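PDB 2DC0: probable amidase from Thermus thermophilus, which is a probable amidase-family protein of alpha/beta type, built round a large mixed beta-sheet, its precise role not being established. Local coordinates for residues D74-K79 with E194-L199; A98-R103 with G189-E194; L242-G247 with I382-P387; G280-Y285 with H377-I382. All blocks are in the same frame, centred on the assembly; numbering follows the deposited sequence.

Interaction 1: residues D74-K79 with E194-L199; sequences DLFPVK and EGALPL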
loop_
_atom_site.group_PDB
_atom_site.type_symbol
_atom_site.label_atom_id
_atom_site.label_comp_id
_atom_site.label_asym_id
_atom_site.label_seq_id
_atom_site.Cartn_x
_atom_site.Cartn_y
_atom_site.Cartn_z
ATOM N N ASP A 74 2.483 10.732 -26.052
ATOM C CA ASP A 74 1.609 10.022 -26.987
ATOM C C ASP A 74 0.881 8.746 -26.566
ATOM O O ASP A 74 0.693 7.848 -27.386
ATOM C CB ASP A 74 2.338 9.763 -28.317
ATOM C CG ASP A 74 1.372 9.587 -29.483
ATOM O OD1 ASP A 74 0.301 10.232 -29.459
ATOM O OD2 ASP A 74 1.680 8.827 -30.430
ATOM N N LEU A 75 0.466 8.663 -25.306
ATOM C CA LEU A 75 -0.316 7.517 -24.843
ATOM C C LEU A 75 -1.643 8.052 -24.316
ATOM O O LEU A 75 -2.545 7.286 -23.977
ATOM C CB LEU A 75 0.423 6.721 -23.757
ATOM C CG LEU A 75 0.920 7.389 -22.469
ATOM C CD1 LEU A 75 -0.239 7.734 -21.547
ATOM C CD2 LEU A 75 1.871 6.415 -21.774
ATOM N N PHE A 76 -1.739 9.381 -24.253
ATOM C CA PHE A 76 -2.939 10.088 -23.806
ATOM C C PHE A 76 -3.682 10.581 -25.055
ATOM O O PHE A 76 -3.138 11.356 -25.845
ATOM C CB PHE A 76 -2.581 11.332 -22.978
ATOM C CG PHE A 76 -2.090 11.044 -21.584
ATOM C CD1 PHE A 76 -2.970 10.628 -20.588
ATOM C CD2 PHE A 76 -0.751 11.247 -21.253
ATOM C CE1 PHE A 76 -2.521 10.422 -19.276
ATOM C CE2 PHE A 76 -0.291 11.045 -19.949
ATOM C CZ PHE A 76 -1.176 10.631 -18.957
ATOM N N PRO A 77 -4.924 10.131 -25.262
ATOM C CA PRO A 77 -5.640 10.608 -26.449
ATOM C C PRO A 77 -5.920 12.110 -26.343
ATOM O O PRO A 77 -6.250 12.620 -25.272
ATOM C CB PRO A 77 -6.917 9.776 -26.430
ATOM C CG PRO A 77 -6.435 8.475 -25.848
ATOM C CD PRO A 77 -5.591 8.949 -24.690
ATOM N N VAL A 78 -5.760 12.818 -27.454
ATOM C CA VAL A 78 -6.015 14.254 -27.492
ATOM C C VAL A 78 -6.907 14.499 -28.704
ATOM O O VAL A 78 -6.662 13.951 -29.778
ATOM C CB VAL A 78 -4.693 15.061 -27.644
ATOM C CG1 VAL A 78 -4.996 16.533 -27.869
ATOM C CG2 VAL A 78 -3.830 14.890 -26.401
ATOM N N LYS A 79 -7.944 15.310 -28.533
ATOM C CA LYS A 79 -8.858 15.599 -29.633
ATOM C C LYS A 79 -8.126 16.152 -30.848
ATOM O O LYS A 79 -7.283 17.046 -30.724
ATOM C CB LYS A 79 -9.925 16.608 -29.201
ATOM C CG LYS A 79 -10.872 16.119 -28.123
ATOM C CD LYS A 79 -11.980 17.136 -27.894
ATOM C CE LYS A 79 -13.033 16.599 -26.937
ATOM N NZ LYS A 79 -14.178 17.543 -26.781
ATOM N N GLU A 194 -7.694 7.685 -16.621
ATOM C CA GLU A 194 -8.838 7.224 -17.408
ATOM C C GLU A 194 -8.688 7.675 -18.866
ATOM O O GLU A 194 -8.355 8.830 -19.137
ATOM C CB GLU A 194 -10.139 7.797 -16.823
ATOM C CG GLU A 194 -11.406 7.392 -17.565
ATOM C CD GLU A 194 -12.638 8.143 -17.069
ATOM O OE1 GLU A 194 -12.845 8.220 -15.839
ATOM O OE2 GLU A 194 -13.407 8.652 -17.909
ATOM N N GLY A 195 -8.918 6.754 -19.798
ATOM C CA GLY A 195 -8.822 7.077 -21.211
ATOM C C GLY A 195 -7.417 7.024 -21.780
ATOM O O GLY A 195 -7.221 7.212 -22.978
ATOM N N ALA A 196 -6.434 6.773 -20.922
ATOM C CA ALA A 196 -5.046 6.691 -21.355
ATOM C C ALA A 196 -4.626 5.235 -21.509
ATOM O O ALA A 196 -5.143 4.350 -20.822
ATOM C CB ALA A 196 -4.142 7.381 -20.342
ATOM N N LEU A 197 -3.687 4.987 -22.414
ATOM C CA LEU A 197 -3.197 3.634 -22.627
ATOM C C LEU A 197 -2.456 3.198 -21.370
ATOM O O LEU A 197 -1.493 3.833 -20.960
ATOM C CB LEU A 197 -2.234 3.584 -23.810
ATOM C CG LEU A 197 -1.557 2.228 -24.000
ATOM C CD1 LEU A 197 -2.587 1.194 -24.465
ATOM C CD2 LEU A 197 -0.443 2.352 -25.020
ATOM N N PRO A 198 -2.903 2.111 -20.737
ATOM C CA PRO A 198 -2.208 1.666 -19.526
ATOM C C PRO A 198 -0.999 0.763 -19.795
ATOM O O PRO A 198 -0.843 0.210 -20.887
ATOM C CB PRO A 198 -3.308 0.947 -18.748
ATOM C CG PRO A 198 -4.154 0.345 -19.841
ATOM C CD PRO A 198 -4.206 1.437 -20.896
ATOM N N LEU A 199 -0.118 0.654 -18.805
ATOM C CA LEU A 199 1.032 -0.234 -18.906
ATOM C C LEU A 199 0.761 -1.214 -17.769
ATOM O O LEU A 199 0.492 -2.392 -17.991
ATOM C CB LEU A 199 2.343 0.512 -18.660
ATOM C CG LEU A 199 3.609 -0.359 -18.673
ATOM C CD1 LEU A 199 3.777 -1.051 -20.021
ATOM C CD2 LEU A 199 4.823 0.521 -18.377
#
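Leu75 and Phe76 meet Ala196 with first torsions of opposite sign. In Leu75, CG lies between the backbone N and the carbonyl carbon (chi1 56°). In Phe76 it stands beside the backbone N and anti to the carbonyl carbon (chi1 -74°); although its CB points away from residues 194-199, the ring swings back to them. Ala196 CB comes at the ring obliquely, 3.5 Å from Phe76 CD1 and almost as near CE1. Leu75 CD1 lies 3.5 Å above the plane of the Phe76 ring, over its centre, and is 4.1 Å from Ala196 CB, so methyl, ring and leucine branch form one apolar cluster. Beside it, Leu75 CB and Leu197 CB approach to 4.1 Å.

One backbone hydrogen bond ties the two loops: Leu197 N donates to Leu75 O at 3.0 Å, practically straight at 178°. The next contact along is tight, with Pro77 CD 2.9 Å from Gly195 O. That oxygen is buried here and has no hydrogen-bond partner in the model; Pro77 CD and CG pack against it. Gly195 has a positive phi, at which a beta carbon would press on the carbonyl O of Glu194.

The contact joins the loop leaving strand 69-73 to the loop between strands 182-185 and 206-210. Leu75 and Phe76 also pack on Thr166 of strand 163-166, and Phe76 on Leu164 as well. Val101 of helix 99-106 packs against Phe76, whose O is hydrogen-bonded by Lys114 NZ from strand 110-115.

Interaction 2: residues A98-R103 with G189-E194; sequences ARAVRR and GRVSLE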
loop_
_atom_site.group_PDB
_atom_site.type_symbol
_atom_site.label_atom_id
_atom_site.label_comp_id
_atom_site.label_asym_id
_atom_site.label_seq_id
_atom_site.Cartn_x
_atom_site.Cartn_y
_atom_site.Cartn_z
ATOM N N ALA A 98 -8.298 11.667 -23.232
ATOM C CA ALA A 98 -8.022 11.141 -21.902
ATOM C C ALA A 98 -8.558 12.116 -20.867
ATOM O O ALA A 98 -8.632 13.323 -21.112
ATOM C CB ALA A 98 -6.518 10.949 -21.712
ATOM N N ARG A 99 -8.935 11.596 -19.706
ATOM C CA ARG A 99 -9.471 12.442 -18.648
ATOM C C ARG A 99 -8.491 13.527 -18.225
ATOM O O ARG A 99 -8.883 14.677 -18.017
ATOM C CB ARG A 99 -9.840 11.603 -17.425
ATOM C CG ARG A 99 -10.536 12.405 -16.342
ATOM C CD ARG A 99 -11.946 12.777 -16.775
ATOM N NE ARG A 99 -12.638 13.599 -15.783
ATOM C CZ ARG A 99 -12.454 14.908 -15.628
ATOM N NH1 ARG A 99 -11.599 15.560 -16.401
ATOM N NH2 ARG A 99 -13.131 15.570 -14.699
ATOM N N ALA A 100 -7.220 13.166 -18.086
ATOM C CA ALA A 100 -6.211 14.138 -17.672
ATOM C C ALA A 100 -6.051 15.259 -18.693
ATOM O O ALA A 100 -5.773 16.403 -18.332
ATOM C CB ALA A 100 -4.873 13.439 -17.436
ATOM N N VAL A 101 -6.209 14.921 -19.970
ATOM C CA VAL A 101 -6.103 15.897 -21.054
ATOM C C VAL A 101 -7.292 16.857 -20.981
ATOM O O VAL A 101 -7.146 18.065 -21.174
ATOM C CB VAL A 101 -6.069 15.177 -22.430
ATOM C CG1 VAL A 101 -6.225 16.180 -23.572
ATOM C CG2 VAL A 101 -4.740 14.431 -22.581
ATOM N N ARG A 102 -8.470 16.313 -20.691
ATOM C CA ARG A 102 -9.673 17.125 -20.567
ATOM C C ARG A 102 -9.475 18.148 -19.450
ATOM O O ARG A 102 -9.964 19.274 -19.538
ATOM C CB ARG A 102 -10.881 16.236 -20.260
ATOM C CG ARG A 102 -12.174 17.001 -20.033
ATOM C CD ARG A 102 -13.372 16.064 -19.915
ATOM N NE ARG A 102 -13.617 15.337 -21.158
ATOM C CZ ARG A 102 -13.098 14.147 -21.457
ATOM N NH1 ARG A 102 -12.298 13.528 -20.598
ATOM N NH2 ARG A 102 -13.376 13.574 -22.624
ATOM N N ARG A 103 -8.760 17.753 -18.400
ATOM C CA ARG A 103 -8.489 18.657 -17.286
ATOM C C ARG A 103 -7.686 19.846 -17.800
ATOM O O ARG A 103 -7.974 20.992 -17.468
ATOM C CB ARG A 103 -7.689 17.942 -16.192
ATOM C CG ARG A 103 -8.508 17.022 -15.290
ATOM C CD ARG A 103 -9.386 17.829 -14.348
ATOM N NE ARG A 103 -10.190 16.988 -13.462
ATOM C CZ ARG A 103 -11.046 17.464 -12.563
ATOM N NH1 ARG A 103 -11.205 18.775 -12.429
ATOM N NH2 ARG A 103 -11.748 16.638 -11.800
ATOM N N GLY A 189 -2.944 7.461 -8.293
ATOM C CA GLY A 189 -4.338 7.809 -8.488
ATOM C C GLY A 189 -4.789 9.249 -8.333
ATOM O O GLY A 189 -5.923 9.568 -8.690
ATOM N N ARG A 190 -3.936 10.125 -7.815
ATOM C CA ARG A 190 -4.346 11.514 -7.644
ATOM C C ARG A 190 -4.741 12.134 -8.991
ATOM O O ARG A 190 -5.721 12.875 -9.076
ATOM C CB ARG A 190 -3.235 12.329 -6.987
ATOM C CG ARG A 190 -3.676 13.726 -6.597
ATOM C CD ARG A 190 -2.568 14.471 -5.882
ATOM N NE ARG A 190 -2.281 13.918 -4.558
ATOM C CZ ARG A 190 -3.065 14.065 -3.494
ATOM N NH1 ARG A 190 -4.198 14.748 -3.586
ATOM N NH2 ARG A 190 -2.706 13.542 -2.328
ATOM N N VAL A 191 -3.979 11.834 -10.036
ATOM C CA VAL A 191 -4.286 12.340 -11.373
ATOM C C VAL A 191 -4.866 11.161 -12.149
ATOM O O VAL A 191 -4.244 10.103 -12.246
ATOM C CB VAL A 191 -3.023 12.871 -12.092
ATOM C CG1 VAL A 191 -3.377 13.321 -13.506
ATOM C CG2 VAL A 191 -2.439 14.043 -11.311
ATOM N N SER A 192 -6.066 11.341 -12.688
ATOM C CA SER A 192 -6.734 10.272 -13.417
ATOM C C SER A 192 -6.014 9.776 -14.657
ATOM O O SER A 192 -5.509 10.560 -15.460
ATOM C CB SER A 192 -8.148 10.696 -13.816
ATOM O OG SER A 192 -8.753 9.693 -14.608
ATOM N N LEU A 193 -5.978 8.457 -14.802
ATOM C CA LEU A 193 -5.366 7.827 -15.959
ATOM C C LEU A 193 -6.460 7.244 -16.850
ATOM O O LEU A 193 -6.196 6.409 -17.719
ATOM C CB LEU A 193 -4.391 6.731 -15.516
ATOM C CG LEU A 193 -2.986 7.249 -15.186
ATOM C CD1 LEU A 193 -2.171 6.165 -14.499
ATOM C CD2 LEU A 193 -2.302 7.702 -16.475
ATOM N N GLU A 194 -7.694 7.685 -16.621
ATOM C CA GLU A 194 -8.838 7.224 -17.408
ATOM C C GLU A 194 -8.688 7.675 -18.866
ATOM O O GLU A 194 -8.355 8.830 -19.137
ATOM C CB GLU A 194 -10.139 7.797 -16.823
ATOM C CG GLU A 194 -11.406 7.392 -17.565
ATOM C CD GLU A 194 -12.638 8.143 -17.069
ATOM O OE1 GLU A 194 -12.845 8.220 -15.839
ATOM O OE2 GLU A 194 -13.407 8.652 -17.909
HETATM O O HOH W 1 -6.243 10.486 -18.146
#
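Arg99, Glu194 and Ser192 bury the most surface here, and the first two are joined through their backbones. Arg99 N donates to Glu194 O at 2.9 Å with an N-H...O angle of 169°, and the same pair also touches through side chains, CB to CB at 3.9 Å. Arg99 CG is anti to the backbone N (chi1 -174°), which places CG against Ser192; Arg99 CB, set by the backbone, is 3.6 Å from Ser192 OG. The arginine then bends at chi2 (71°), and its guanidinium leads away from the contact. Its NE remains 5.4 Å from Glu194 OE1, too far for a salt bridge, so the arginine contributes mainly its aliphatic stem.

Ser192 shapes the loop from within. Its OG accepts from Glu194 N at 3.0 Å, an ST turn that sets the course of the chain toward the carbonyl used by Arg99. One residue further along the helix, Ala100 CB sits 3.5 Å from Ser192 O and packs on Val191 CG1.

A water completes the bonding. It accepts from Ala100 N at 2.9 Å and donates to both Ser192 O and Glu194 O. Glu194 O is therefore gripped twice, by an amide and by the water.

Ala98 occupies the N-cap position of helix 99-106. Its methyl cannot accept a hydrogen bond; the loop's carbonyls serve the amides of Arg99 and Ala100, one directly and one through water. Carbonyl oxygens at the start of a helix are consistent with a favourable interaction with its dipole, so polar backbone groups, more than the flanking charges, appear to hold this contact.

Interaction 3: residues L242-G247 with I382-P387; sequences LDFLEG and ITLTLP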
loop_
_atom_site.group_PDB
_atom_site.type_symbol
_atom_site.label_atom_id
_atom_site.label_comp_id
_atom_site.label_asym_id
_atom_site.label_seq_id
_atom_site.Cartn_x
_atom_site.Cartn_y
_atom_site.Cartn_z
ATOM N N LEU A 242 21.073 5.086 2.906
ATOM C CA LEU A 242 22.414 4.665 2.520
ATOM C C LEU A 242 22.542 3.184 2.177
ATOM O O LEU A 242 23.206 2.839 1.198
ATOM C CB LEU A 242 23.408 5.052 3.623
ATOM C CG LEU A 242 23.554 6.571 3.825
ATOM C CD1 LEU A 242 24.575 6.854 4.925
ATOM C CD2 LEU A 242 23.995 7.231 2.524
ATOM N N ASP A 243 21.912 2.307 2.960
ATOM C CA ASP A 243 22.014 0.880 2.673
ATOM C C ASP A 243 21.417 0.554 1.300
ATOM O O ASP A 243 21.987 -0.228 0.535
ATOM C CB ASP A 243 21.387 0.021 3.806
ATOM C CG ASP A 243 19.905 0.322 4.074
ATOM O OD1 ASP A 243 19.343 1.294 3.530
ATOM O OD2 ASP A 243 19.302 -0.436 4.864
ATOM N N PHE A 244 20.296 1.189 0.970
ATOM C CA PHE A 244 19.654 0.983 -0.325
ATOM C C PHE A 244 20.552 1.484 -1.462
ATOM O O PHE A 244 20.624 0.873 -2.532
ATOM C CB PHE A 244 18.321 1.734 -0.378
ATOM C CG PHE A 244 17.620 1.631 -1.702
ATOM C CD1 PHE A 244 17.024 0.440 -2.098
ATOM C CD2 PHE A 244 17.579 2.722 -2.568
ATOM C CE1 PHE A 244 16.394 0.336 -3.343
ATOM C CE2 PHE A 244 16.953 2.630 -3.816
ATOM C CZ PHE A 244 16.362 1.438 -4.201
ATOM N N LEU A 245 21.238 2.597 -1.226
ATOM C CA LEU A 245 22.109 3.202 -2.244
ATOM C C LEU A 245 23.486 2.568 -2.373
ATOM O O LEU A 245 24.181 2.762 -3.373
ATOM C CB LEU A 245 22.281 4.695 -1.955
ATOM C CG LEU A 245 21.027 5.566 -2.068
ATOM C CD1 LEU A 245 21.342 6.974 -1.576
ATOM C CD2 LEU A 245 20.548 5.597 -3.512
ATOM N N GLU A 246 23.880 1.816 -1.356
ATOM C CA GLU A 246 25.176 1.161 -1.346
ATOM C C GLU A 246 25.496 0.439 -2.658
ATOM O O GLU A 246 24.812 -0.505 -3.044
ATOM C CB GLU A 246 25.224 0.182 -0.175
ATOM C CG GLU A 246 26.568 -0.458 0.048
ATOM C CD GLU A 246 26.637 -1.151 1.387
ATOM O OE1 GLU A 246 26.729 -0.446 2.413
ATOM O OE2 GLU A 246 26.582 -2.395 1.419
ATOM N N GLY A 247 26.536 0.910 -3.342
ATOM C CA GLY A 247 26.958 0.302 -4.591
ATOM C C GLY A 247 26.079 0.543 -5.809
ATOM O O GLY A 247 26.355 0.014 -6.884
ATOM N N ILE A 382 16.787 1.957 -13.363
ATOM C CA ILE A 382 15.411 1.836 -12.901
ATOM C C ILE A 382 15.316 1.508 -11.409
ATOM O O ILE A 382 14.335 1.851 -10.747
ATOM C CB ILE A 382 14.653 0.766 -13.741
ATOM C CG1 ILE A 382 13.162 1.078 -13.772
ATOM C CG2 ILE A 382 14.890 -0.624 -13.171
ATOM C CD1 ILE A 382 12.814 2.300 -14.579
ATOM N N THR A 383 16.352 0.869 -10.873
ATOM C CA THR A 383 16.358 0.486 -9.463
ATOM C C THR A 383 16.170 1.637 -8.478
ATOM O O THR A 383 15.507 1.472 -7.452
ATOM C CB THR A 383 17.663 -0.254 -9.091
ATOM O OG1 THR A 383 17.822 -1.399 -9.937
ATOM C CG2 THR A 383 17.616 -0.720 -7.644
ATOM N N LEU A 384 16.732 2.835 -8.761
ATOM C CA LEU A 384 16.623 4.000 -7.887
ATOM C C LEU A 384 15.224 4.612 -7.836
ATOM O O LEU A 384 14.817 5.179 -6.821
ATOM C CB LEU A 384 17.615 5.078 -8.327
ATOM C CG LEU A 384 19.087 4.671 -8.251
ATOM C CD1 LEU A 384 19.954 5.796 -8.779
ATOM C CD2 LEU A 384 19.452 4.323 -6.818
ATOM N N THR A 385 14.483 4.493 -8.926
ATOM C CA THR A 385 13.154 5.081 -8.991
ATOM C C THR A 385 11.965 4.151 -8.770
ATOM O O THR A 385 10.977 4.539 -8.140
ATOM C CB THR A 385 12.957 5.783 -10.342
ATOM O OG1 THR A 385 13.330 4.890 -11.402
ATOM C CG2 THR A 385 13.826 7.035 -10.421
ATOM N N LEU A 386 12.053 2.924 -9.262
ATOM C CA LEU A 386 10.926 2.003 -9.163
ATOM C C LEU A 386 10.248 1.751 -7.808
ATOM O O LEU A 386 9.043 1.522 -7.761
ATOM C CB LEU A 386 11.309 0.661 -9.818
ATOM C CG LEU A 386 12.360 -0.262 -9.178
ATOM C CD1 LEU A 386 11.735 -1.016 -8.017
ATOM C CD2 LEU A 386 12.862 -1.265 -10.237
ATOM N N PRO A 387 10.992 1.808 -6.691
ATOM C CA PRO A 387 10.335 1.554 -5.401
ATOM C C PRO A 387 9.188 2.503 -5.070
ATOM O O PRO A 387 8.149 2.087 -4.561
ATOM C CB PRO A 387 11.479 1.698 -4.391
ATOM C CG PRO A 387 12.705 1.365 -5.200
ATOM C CD PRO A 387 12.426 2.084 -6.497
#
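Phe244 meets Thr383, Leu384 and Pro387 with the far end of its ring, and Leu245 meets Leu384 beside it. No hydrogen bond crosses between the segments, so the evidence is of two kinds: a polar atom at a ring edge and apolar packing.

The polar approach is made by Thr383 O, which lies in the plane of the Phe244 ring at its edge, 3.4 Å from CZ. This position sets the carbonyl oxygen against the slightly positive rim hydrogens rather than over the ring face. The ring gets there because CG is anti to the backbone N (chi1 177°), which carries it outward from helix 242-245. The hydroxyl of Thr383 is engaged otherwise, by Glu379 O.

The apolar packing comes from two residues that follow Thr383, Leu384 and Pro387. Pro387 CG comes within 3.8 Å of Phe244 CZ, the two side chains crossing at a slant. Leu384 CD2 approaches Phe244 CE2 at 4.3 Å but lies closer to Leu245 CD2, at 3.7 Å. The two leucines cross at about a right angle and touch through one methyl each.

The short helix 242-245 follows strand 237-240, next to the outermost strand 270-273 of the large sheet. Leu245 also packs on Phe257 of helix 251-263, and Leu384 on Pro357. Thr383 also touches Tyr282 of helix 281-296. The contact joins helix 242-245 to the start of helix 386-390 and the residues before it.

Interaction 4: residues G280-Y285 with H377-I382; sequences GVYEVY and HREAFI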
loop_
_atom_site.group_PDB
_atom_site.type_symbol
_atom_site.label_atom_id
_atom_site.label_comp_id
_atom_site.label_asym_id
_atom_site.label_seq_id
_atom_site.Cartn_x
_atom_site.Cartn_y
_atom_site.Cartn_z
ATOM N N GLY A 280 15.213 -7.524 -3.264
ATOM C CA GLY A 280 14.418 -8.157 -4.301
ATOM C C GLY A 280 13.370 -7.265 -4.948
ATOM O O GLY A 280 12.579 -7.735 -5.761
ATOM N N VAL A 281 13.373 -5.976 -4.618
ATOM C CA VAL A 281 12.375 -5.062 -5.161
ATOM C C VAL A 281 12.424 -4.951 -6.681
ATOM O O VAL A 281 11.394 -4.773 -7.331
ATOM C CB VAL A 281 12.506 -3.644 -4.535
ATOM C CG1 VAL A 281 13.785 -2.956 -5.021
ATOM C CG2 VAL A 281 11.278 -2.812 -4.884
ATOM N N TYR A 282 13.621 -5.046 -7.246
ATOM C CA TYR A 282 13.780 -4.975 -8.690
ATOM C C TYR A 282 12.975 -6.091 -9.375
ATOM O O TYR A 282 12.184 -5.827 -10.286
ATOM C CB TYR A 282 15.259 -5.105 -9.048
ATOM C CG TYR A 282 15.518 -5.109 -10.526
ATOM C CD1 TYR A 282 15.392 -3.944 -11.277
ATOM C CD2 TYR A 282 15.888 -6.285 -11.180
ATOM C CE1 TYR A 282 15.634 -3.947 -12.640
ATOM C CE2 TYR A 282 16.130 -6.300 -12.544
ATOM C CZ TYR A 282 16.005 -5.126 -13.267
ATOM O OH TYR A 282 16.272 -5.128 -14.617
ATOM N N GLU A 283 13.177 -7.330 -8.926
ATOM C CA GLU A 283 12.477 -8.494 -9.483
ATOM C C GLU A 283 10.962 -8.397 -9.280
ATOM O O GLU A 283 10.196 -8.692 -10.195
ATOM C CB GLU A 283 12.957 -9.793 -8.825
ATOM C CG GLU A 283 14.449 -10.058 -8.834
ATOM C CD GLU A 283 14.821 -11.246 -7.934
ATOM O OE1 GLU A 283 14.412 -12.392 -8.249
ATOM O OE2 GLU A 283 15.508 -11.032 -6.904
ATOM N N VAL A 284 10.539 -8.001 -8.079
ATOM C CA VAL A 284 9.118 -7.872 -7.766
ATOM C C VAL A 284 8.448 -6.914 -8.745
ATOM O O VAL A 284 7.426 -7.238 -9.353
ATOM C CB VAL A 284 8.891 -7.342 -6.318
ATOM C CG1 VAL A 284 7.409 -7.060 -6.085
ATOM C CG2 VAL A 284 9.385 -8.364 -5.300
ATOM N N TYR A 285 9.040 -5.733 -8.889
ATOM C CA TYR A 285 8.526 -4.709 -9.792
ATOM C C TYR A 285 8.441 -5.240 -11.221
ATOM O O TYR A 285 7.407 -5.138 -11.890
ATOM C CB TYR A 285 9.445 -3.477 -9.769
ATOM C CG TYR A 285 9.150 -2.495 -10.878
ATOM C CD1 TYR A 285 8.134 -1.547 -10.751
ATOM C CD2 TYR A 285 9.821 -2.582 -12.101
ATOM C CE1 TYR A 285 7.791 -0.719 -11.821
ATOM C CE2 TYR A 285 9.481 -1.759 -13.171
ATOM C CZ TYR A 285 8.463 -0.838 -13.027
ATOM O OH TYR A 285 8.077 -0.072 -14.101
ATOM N N HIS A 377 22.248 -1.727 -18.012
ATOM C CA HIS A 377 21.635 -0.400 -18.063
ATOM C C HIS A 377 20.288 -0.308 -17.345
ATOM O O HIS A 377 20.086 0.571 -16.507
ATOM C CB HIS A 377 21.469 0.031 -19.527
ATOM C CG HIS A 377 20.886 1.404 -19.704
ATOM N ND1 HIS A 377 19.571 1.702 -19.413
ATOM C CD2 HIS A 377 21.437 2.552 -20.164
ATOM C CE1 HIS A 377 19.339 2.974 -19.687
ATOM N NE2 HIS A 377 20.454 3.513 -20.144
ATOM N N ARG A 378 19.370 -1.212 -17.672
ATOM C CA ARG A 378 18.047 -1.194 -17.060
ATOM C C ARG A 378 18.081 -1.234 -15.541
ATOM O O ARG A 378 17.515 -0.364 -14.885
ATOM C CB ARG A 378 17.186 -2.353 -17.579
ATOM C CG ARG A 378 15.793 -2.408 -16.940
ATOM C CD ARG A 378 14.844 -3.337 -17.697
ATOM N NE ARG A 378 13.486 -3.279 -17.162
ATOM C CZ ARG A 378 13.054 -3.992 -16.125
ATOM N NH1 ARG A 378 13.866 -4.832 -15.502
ATOM N NH2 ARG A 378 11.809 -3.856 -15.696
ATOM N N GLU A 379 18.749 -2.238 -14.982
ATOM C CA GLU A 379 18.809 -2.368 -13.534
ATOM C C GLU A 379 19.525 -1.192 -12.874
ATOM O O GLU A 379 19.156 -0.778 -11.779
ATOM C CB GLU A 379 19.469 -3.700 -13.137
ATOM C CG GLU A 379 19.520 -3.940 -11.626
ATOM C CD GLU A 379 19.736 -5.404 -11.257
ATOM O OE1 GLU A 379 20.559 -6.075 -11.914
ATOM O OE2 GLU A 379 19.092 -5.878 -10.296
ATOM N N ALA A 380 20.538 -0.642 -13.534
ATOM C CA ALA A 380 21.250 0.496 -12.960
ATOM C C ALA A 380 20.376 1.759 -12.925
ATOM O O ALA A 380 20.380 2.494 -11.934
ATOM C CB ALA A 380 22.527 0.775 -13.749
ATOM N N PHE A 381 19.614 1.988 -13.993
ATOM C CA PHE A 381 18.772 3.183 -14.122
ATOM C C PHE A 381 17.302 3.102 -13.730
ATOM O O PHE A 381 16.588 4.103 -13.819
ATOM C CB PHE A 381 18.830 3.703 -15.556
ATOM C CG PHE A 381 20.120 4.374 -15.906
ATOM C CD1 PHE A 381 20.368 5.681 -15.502
ATOM C CD2 PHE A 381 21.082 3.707 -16.658
ATOM C CE1 PHE A 381 21.559 6.319 -15.844
ATOM C CE2 PHE A 381 22.274 4.331 -17.006
ATOM C CZ PHE A 381 22.515 5.642 -16.600
ATOM N N ILE A 382 16.787 1.957 -13.363
ATOM C CA ILE A 382 15.411 1.836 -12.901
ATOM C C ILE A 382 15.316 1.508 -11.409
ATOM O O ILE A 382 14.335 1.851 -10.747
ATOM C CB ILE A 382 14.653 0.766 -13.741
ATOM C CG1 ILE A 382 13.162 1.078 -13.772
ATOM C CG2 ILE A 382 14.890 -0.624 -13.171
ATOM C CD1 ILE A 382 12.814 2.300 -14.579
#
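A near-perpendicular helix-helix packing brings Tyr282 against Arg378, Glu379 and Ile382: the axes of 281-285 and 377-382 approach to 11.5 Å at 103° between their directions. Within the amidase fold this joins the start of the long helix 281-296 to the short helix after strand 373-376.

Tyr282 is held from several sides. Glu379 covers one face, its CG making a CH-pi contact 4.0 Å from the centroid of the Tyr282 ring, only 8° off the normal. Its OE2 lies over the same ring near the rim, 3.3 Å from CD2. Ile382 CG2 arrives in plane at the ring edge, 3.4 Å from Tyr282 CE1.

Arg378, extended from CG to NE, lies across the phenol end. Its NH1 also bonds Thr286 OG1, on the next turn of helix 281-296, a second bond that helps to orient the guanidinium beside the tyrosines. Arg378 NH2 then stands at the edge of the Tyr285 ring, 4.0 Å from CE2. At the hydroxyl, Arg378 NH1 donates to Tyr282 OH at 2.6 Å, a weak bond because it is bent to 123°.

The four contacts form two pairs. Interactions 1 and 2, with centres about 9 Å apart, share Glu194 and touch directly; Pro77 O and Ala98 N, 3.0 Å apart, probably hydrogen-bond. Both pin the loop between strands 182-185 and 206-210. Interactions 3 and 4, also about 9 Å apart, share Ile382, and Leu386 packs on Val281, Tyr282 and Tyr285. Along the chain interaction 2 falls within the span of interaction 1, and interaction 4 within that of interaction 3, the first pair closing before the second opens. Centres of interactions 1 and 3 are about 30 Å apart, consistent with two separate fastening points, although the nearest atoms of interactions 1 and 4 are about 5 Å apart without touching.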